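Local coordinates for cobalamin biosynthesis protein CobN (PDB 7C6O) that probably serves as the large, catalytic subunit of cobaltochelatase, the enzyme that inserts cobalt into the corrin ring during cobalamin biosynthesis, at residues A[460-464]-A[465-469]; A[645-648]-A[649-652]; A[900-904]-A[905-909]. All coordinates share one frame; numbering follows the deposited sequence. Where two conformers were deposited one is given.

Contact 1: A[460-464]-A[465-469]; sequences ATLPA and ELTDV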
loop_
_atom_site.group_PDB
_atom_site.type_symbol
_atom_site.label_atom_id
_atom_site.label_comp_id
_atom_site.label_asym_id
_atom_site.label_seq_id
_atom_site.Cartn_x
_atom_site.Cartn_y
_atom_site.Cartn_z
ATOM N N ALA A 460 -0.114 -13.636 -29.420
ATOM C CA ALA A 460 -0.310 -12.729 -30.544
ATOM C C ALA A 460 -1.476 -11.768 -30.343
ATOM O O ALA A 460 -1.550 -10.757 -31.049
ATOM C CB ALA A 460 -0.521 -13.531 -31.828
ATOM N N THR A 461 -2.391 -12.054 -29.413
ATOM C CA THR A 461 -3.499 -11.140 -29.157
ATOM C C THR A 461 -3.109 -9.977 -28.258
ATOM O O THR A 461 -3.923 -9.071 -28.058
ATOM C CB THR A 461 -4.683 -11.882 -28.529
ATOM O OG1 THR A 461 -4.365 -12.246 -27.180
ATOM C CG2 THR A 461 -5.013 -13.136 -29.328
ATOM N N LEU A 462 -1.898 -9.981 -27.716
ATOM C CA LEU A 462 -1.433 -8.912 -26.850
ATOM C C LEU A 462 -0.966 -7.714 -27.673
ATOM O O LEU A 462 -0.599 -7.858 -28.841
ATOM C CB LEU A 462 -0.294 -9.418 -25.972
ATOM C CG LEU A 462 -0.645 -10.560 -25.019
ATOM C CD1 LEU A 462 0.603 -11.068 -24.318
ATOM C CD2 LEU A 462 -1.687 -10.104 -24.006
ATOM N N PRO A 463 -0.972 -6.517 -27.085
ATOM C CA PRO A 463 -0.452 -5.347 -27.804
ATOM C C PRO A 463 1.028 -5.511 -28.122
ATOM O O PRO A 463 1.790 -6.082 -27.339
ATOM C CB PRO A 463 -0.685 -4.191 -26.824
ATOM C CG PRO A 463 -1.720 -4.685 -25.867
ATOM C CD PRO A 463 -1.514 -6.163 -25.762
ATOM N N ALA A 464 1.427 -5.000 -29.290
ATOM C CA ALA A 464 2.828 -5.074 -29.693
ATOM C C ALA A 464 3.741 -4.393 -28.682
ATOM O O ALA A 464 4.899 -4.795 -28.530
ATOM C CB ALA A 464 3.012 -4.452 -31.079
ATOM N N GLU A 465 3.244 -3.368 -27.983
ATOM C CA GLU A 465 4.042 -2.727 -26.941
ATOM C C GLU A 465 4.538 -3.745 -25.924
ATOM O O GLU A 465 5.669 -3.649 -25.433
ATOM C CB GLU A 465 3.227 -1.634 -26.243
ATOM C CG GLU A 465 3.036 -0.350 -27.051
ATOM C CD GLU A 465 2.073 -0.511 -28.216
ATOM O OE1 GLU A 465 1.353 -1.530 -28.268
ATOM O OE2 GLU A 465 2.039 0.389 -29.083
ATOM N N LEU A 466 3.710 -4.740 -25.605
ATOM C CA LEU A 466 4.108 -5.747 -24.629
ATOM C C LEU A 466 4.889 -6.881 -25.285
ATOM O O LEU A 466 5.917 -7.318 -24.758
ATOM C CB LEU A 466 2.877 -6.287 -23.903
ATOM C CG LEU A 466 3.103 -7.469 -22.962
ATOM C CD1 LEU A 466 4.119 -7.125 -21.877
ATOM C CD2 LEU A 466 1.785 -7.904 -22.343
ATOM N N THR A 467 4.419 -7.376 -26.432
ATOM C CA THR A 467 5.099 -8.515 -27.044
ATOM C C THR A 467 6.486 -8.139 -27.553
ATOM O O THR A 467 7.392 -8.981 -27.546
ATOM C CB THR A 467 4.261 -9.110 -28.179
ATOM O OG1 THR A 467 4.002 -8.112 -29.174
ATOM C CG2 THR A 467 2.944 -9.655 -27.635
ATOM N N ASP A 468 6.680 -6.887 -27.980
ATOM C CA ASP A 468 8.014 -6.453 -28.386
ATOM C C ASP A 468 9.005 -6.557 -27.233
ATOM O O ASP A 468 10.135 -7.021 -27.418
ATOM C CB ASP A 468 7.977 -5.016 -28.910
ATOM C CG ASP A 468 7.392 -4.913 -30.305
ATOM O OD1 ASP A 468 7.121 -5.960 -30.930
ATOM O OD2 ASP A 468 7.205 -3.771 -30.774
ATOM N N VAL A 469 8.603 -6.136 -26.033
ATOM C CA VAL A 469 9.520 -6.136 -24.896
ATOM C C VAL A 469 9.766 -7.557 -24.404
ATOM O O VAL A 469 10.893 -7.926 -24.050
ATOM C CB VAL A 469 8.970 -5.233 -23.777
ATOM C CG1 VAL A 469 9.838 -5.325 -22.536
ATOM C CG2 VAL A 469 8.876 -3.793 -24.261
HETATM O O HOH W 1 1.552 -8.556 -30.466
#
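P463 and the first turn of helix 464-474 meet through the backbone: P463 O takes L466 N at 2.9 Å and T467 N at 3.1 Å, and A464 O takes D468 N at 2.8 Å. This is a helix N-terminus with proline at the N-cap position. P463 O is thus gripped twice, by T467 N in the carbonyl plane and by L466 N from well above it, the latter through a more bent bond (N-H...O 138°). T467 points back to the segment before it, its OG1 3.3 Å from A464 CA. That OG1 sits between its own backbone N and carbonyl carbon (chi1 58°), which turns CG2 toward L462, where it rests 3.6 Å from L462 CB. Next to this contact, L462 and L466 touch branch to branch, CD1 against CD2, their side chains crossing at a slant; both also lie on A579 of helix 576-581, which joins the loop and the new helix to a neighbouring helix. The bend of E465 at chi2 (72°) brings OE1 within 3.6 Å of P463 CB, while the proline ring packs on A573 and S574. This surface contact joins the loop after helix 452-459 to the start of helix 464-474, and one water spans the junction. That water donates to L462 O at 2.8 Å and is hydrogen-bonded to T467 OG1 at the same distance, tying the last carbonyl before the proline to a side chain one turn into the helix.

Contact 2: A[645-648]-A[649-652]; sequences GKLP and AIRQ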
loop_
_atom_site.group_PDB
_atom_site.type_symbol
_atom_site.label_atom_id
_atom_site.label_comp_id
_atom_site.label_asym_id
_atom_site.label_seq_id
_atom_site.Cartn_x
_atom_site.Cartn_y
_atom_site.Cartn_z
ATOM N N GLY A 645 32.341 1.500 49.521
ATOM C CA GLY A 645 33.727 1.102 49.361
ATOM C C GLY A 645 33.912 -0.182 48.581
ATOM O O GLY A 645 34.982 -0.396 48.003
ATOM N N LYS A 646 32.893 -1.041 48.554
ATOM C CA LYS A 646 32.933 -2.291 47.805
ATOM C C LYS A 646 32.582 -2.104 46.332
ATOM O O LYS A 646 32.715 -3.053 45.551
ATOM C CB LYS A 646 31.989 -3.305 48.473
ATOM C CG LYS A 646 31.947 -4.695 47.847
ATOM C CD LYS A 646 31.772 -5.784 48.892
ATOM C CE LYS A 646 33.123 -6.333 49.328
ATOM N NZ LYS A 646 33.884 -6.889 48.173
ATOM N N LEU A 647 32.167 -0.902 45.932
ATOM C CA LEU A 647 31.811 -0.655 44.536
ATOM C C LEU A 647 32.888 -1.058 43.533
ATOM O O LEU A 647 32.524 -1.622 42.487
ATOM C CB LEU A 647 31.435 0.823 44.349
ATOM C CG LEU A 647 30.011 1.223 44.743
ATOM C CD1 LEU A 647 29.779 2.707 44.497
ATOM C CD2 LEU A 647 28.991 0.387 43.983
ATOM N N PRO A 648 34.189 -0.815 43.755
ATOM C CA PRO A 648 35.178 -1.278 42.764
ATOM C C PRO A 648 35.121 -2.772 42.485
ATOM O O PRO A 648 35.334 -3.187 41.339
ATOM C CB PRO A 648 36.514 -0.865 43.395
ATOM C CG PRO A 648 36.178 0.332 44.194
ATOM C CD PRO A 648 34.812 0.063 44.764
ATOM N N ALA A 649 34.831 -3.593 43.496
ATOM C CA ALA A 649 34.805 -5.038 43.289
ATOM C C ALA A 649 33.646 -5.449 42.387
ATOM O O ALA A 649 33.821 -6.252 41.464
ATOM C CB ALA A 649 34.724 -5.761 44.633
ATOM N N ILE A 650 32.451 -4.912 42.641
ATOM C CA ILE A 650 31.309 -5.268 41.805
ATOM C C ILE A 650 31.433 -4.626 40.428
ATOM O O ILE A 650 30.972 -5.193 39.429
ATOM C CB ILE A 650 29.988 -4.892 42.507
ATOM C CG1 ILE A 650 28.785 -5.385 41.697
ATOM C CG2 ILE A 650 29.899 -3.395 42.746
ATOM C CD1 ILE A 650 28.746 -6.890 41.519
ATOM N N ARG A 651 32.071 -3.453 40.341
ATOM C CA ARG A 651 32.348 -2.858 39.036
ATOM C C ARG A 651 33.236 -3.769 38.197
ATOM O O ARG A 651 33.021 -3.914 36.987
ATOM C CB ARG A 651 33.010 -1.487 39.198
ATOM C CG ARG A 651 32.115 -0.373 39.732
ATOM C CD ARG A 651 32.872 0.954 39.709
ATOM N NE ARG A 651 32.140 2.053 40.337
ATOM C CZ ARG A 651 32.566 2.724 41.404
ATOM N NH1 ARG A 651 33.725 2.414 41.966
ATOM N NH2 ARG A 651 31.833 3.710 41.905
ATOM N N GLN A 652 34.242 -4.390 38.821
ATOM C CA GLN A 652 35.114 -5.304 38.091
ATOM C C GLN A 652 34.346 -6.523 37.597
ATOM O O GLN A 652 34.563 -6.984 36.470
ATOM C CB GLN A 652 36.289 -5.737 38.970
ATOM C CG GLN A 652 37.313 -4.646 39.239
ATOM C CD GLN A 652 38.483 -5.133 40.075
ATOM O OE1 GLN A 652 38.570 -6.312 40.419
ATOM N NE2 GLN A 652 39.391 -4.222 40.409
HETATM O O HOH W 2 35.839 -2.935 46.133
#
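In the first turn of helix 647-660, which follows the loop after helix 624-642, L647 and R651, one turn apart, meet through both backbone and side chains. R651 N donates to L647 O at 2.9 Å, with the donor almost in line with the carbonyl, and Q652 N follows on P648 O at 3.0 Å. The arginine side chain leaves outward, leaning back toward the helix start, with CG beside its own backbone N (chi1 -70°) and passing 3.1 Å from L647 O. The chain stays extended as far as NE and brings the guanidinium beside L647. L647 CB lies against one face of that group, 3.5 Å above its plane and displaced toward the rim, while L647 CD1 reaches NH2 at 3.5 Å. P648 runs alongside the arginine and points the same way, with its ring CD 3.8 Å from R651 NH1. The polar end is held from helix 675-694: NE forms a salt bridge with D679 and NH1 one with E675, a combination that probably fixes the rotation of the guanidinium. On another side of the turn L647 CD2 meets I650 CG2 at 4.1 Å, and both residues also touch helix 624-642. K646 O accepts A649 N at 3.0 Å from above its carbonyl plane and I650 N only weakly. The same A649 N donates to a water that in turn donates to G645 O, bridging loop and helix. The whole is a helix N-terminal turn, with proline in the first turn, packed between helices 624-642 and 675-694.

Contact 3: A[900-904]-A[905-909]; sequences EVLAL and LGVRP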
loop_
_atom_site.group_PDB
_atom_site.type_symbol
_atom_site.label_atom_id
_atom_site.label_comp_id
_atom_site.label_asym_id
_atom_site.label_seq_id
_atom_site.Cartn_x
_atom_site.Cartn_y
_atom_site.Cartn_z
ATOM N N GLU A 900 9.034 14.329 8.690
ATOM C CA GLU A 900 10.441 14.468 9.050
ATOM C C GLU A 900 11.209 15.228 7.977
ATOM O O GLU A 900 12.032 16.095 8.292
ATOM C CB GLU A 900 11.073 13.095 9.288
ATOM C CG GLU A 900 12.508 13.177 9.796
ATOM C CD GLU A 900 13.155 11.816 9.982
ATOM O OE1 GLU A 900 12.539 10.801 9.601
ATOM O OE2 GLU A 900 14.288 11.763 10.510
ATOM N N VAL A 901 10.954 14.916 6.705
ATOM C CA VAL A 901 11.590 15.653 5.615
ATOM C C VAL A 901 11.240 17.134 5.703
ATOM O O VAL A 901 12.117 18.003 5.635
ATOM C CB VAL A 901 11.179 15.062 4.254
ATOM C CG1 VAL A 901 11.757 15.898 3.121
ATOM C CG2 VAL A 901 11.633 13.612 4.138
ATOM N N LEU A 902 9.951 17.438 5.857
ATOM C CA LEU A 902 9.518 18.828 5.968
ATOM C C LEU A 902 10.153 19.513 7.173
ATOM O O LEU A 902 10.589 20.667 7.082
ATOM C CB LEU A 902 7.992 18.891 6.051
ATOM C CG LEU A 902 7.244 18.440 4.793
ATOM C CD1 LEU A 902 5.737 18.453 5.006
ATOM C CD2 LEU A 902 7.621 19.318 3.611
ATOM N N ALA A 903 10.225 18.814 8.309
ATOM C CA ALA A 903 10.800 19.411 9.511
ATOM C C ALA A 903 12.280 19.719 9.326
ATOM O O ALA A 903 12.763 20.769 9.769
ATOM C CB ALA A 903 10.588 18.488 10.712
ATOM N N LEU A 904 13.022 18.816 8.680
ATOM C CA LEU A 904 14.442 19.066 8.449
ATOM C C LEU A 904 14.646 20.281 7.552
ATOM O O LEU A 904 15.541 21.102 7.797
ATOM C CB LEU A 904 15.099 17.826 7.841
ATOM C CG LEU A 904 15.249 16.624 8.773
ATOM C CD1 LEU A 904 15.579 15.364 7.985
ATOM C CD2 LEU A 904 16.321 16.902 9.818
ATOM N N LEU A 905 13.819 20.414 6.510
ATOM C CA LEU A 905 13.881 21.572 5.626
ATOM C C LEU A 905 13.416 22.853 6.306
ATOM O O LEU A 905 13.745 23.945 5.832
ATOM C CB LEU A 905 13.025 21.330 4.379
ATOM C CG LEU A 905 13.410 20.156 3.480
ATOM C CD1 LEU A 905 12.404 20.003 2.352
ATOM C CD2 LEU A 905 14.811 20.346 2.930
ATOM N N GLY A 906 12.654 22.748 7.390
ATOM C CA GLY A 906 12.113 23.927 8.037
ATOM C C GLY A 906 10.815 24.406 7.426
ATOM O O GLY A 906 10.586 25.619 7.339
ATOM N N VAL A 907 9.959 23.484 6.994
ATOM C CA VAL A 907 8.700 23.805 6.334
ATOM C C VAL A 907 7.574 23.119 7.091
ATOM O O VAL A 907 7.658 21.922 7.391
ATOM C CB VAL A 907 8.706 23.369 4.857
ATOM C CG1 VAL A 907 7.356 23.643 4.211
ATOM C CG2 VAL A 907 9.807 24.080 4.110
ATOM N N ARG A 908 6.526 23.874 7.391
ATOM C CA ARG A 908 5.354 23.382 8.096
ATOM C C ARG A 908 4.226 23.092 7.114
ATOM O O ARG A 908 4.032 23.846 6.153
ATOM C CB ARG A 908 4.880 24.411 9.124
ATOM C CG ARG A 908 3.951 23.862 10.189
ATOM C CD ARG A 908 3.365 24.982 11.033
ATOM N NE ARG A 908 4.371 25.981 11.378
ATOM C CZ ARG A 908 5.154 25.918 12.449
ATOM N NH1 ARG A 908 5.051 24.898 13.290
ATOM N NH2 ARG A 908 6.041 26.877 12.680
ATOM N N PRO A 909 3.479 22.009 7.312
ATOM C CA PRO A 909 2.284 21.782 6.497
ATOM C C PRO A 909 1.170 22.740 6.891
ATOM O O PRO A 909 1.138 23.281 7.998
ATOM C CB PRO A 909 1.897 20.330 6.810
ATOM C CG PRO A 909 3.060 19.750 7.567
ATOM C CD PRO A 909 3.724 20.899 8.247
#
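L902 O accepts V907 N at 2.9 Å in a nearly straight bond, and G906 N makes a weak bond to A903 O at 3.1 Å. Together they form the Schellman motif that ends helix 896-905, with G906, the C-prime residue, at positive phi (85°). One residue earlier the helix is still regular, L905 N donating to V901 O at 3.1 Å. The glycine reverses the chain: segment 907-909 runs back past segment 900-904, their directions 139° apart, and L902 CD2 comes near V907 CG1. Further out, R931 donates to A903 O and L904 O and R933 to L905 O, so the last carbonyls of the helix find guanidinium partners. Helix 949-963 covers V901, L902, L905 and V907, while strand 935-940 takes V901, L904 and L905 from the sheet. Strand 907-911 pairs antiparallel with 918-923, R908 bonding to A922 through the backbone. Across the helix-strand junction, L902 places CG beside its backbone N (chi1 -66°), and its CD1 meets P909 CG at 3.9 Å.

Contacts 1 and 2 both begin a helix, with proline at the N-cap position in 460-469 and within the first turn in 645-652, whereas contact 3 ends one and starts a strand. Contact 1 lies at the surface, contact 2 is partly buried between peripheral helices, and the touching residues of contact 3 are all buried. A water bridges each helix start, and an arginine in contact 2 is paired with acids of helix 675-694. Contact 3 combines the backbone bonds of its turn with leucine, valine and proline packing, and arginines from outside take up the helix-end carbonyls. None touches another; contacts 1 and 2, on opposite sides of the chain's centre, have centres about 77 Å apart.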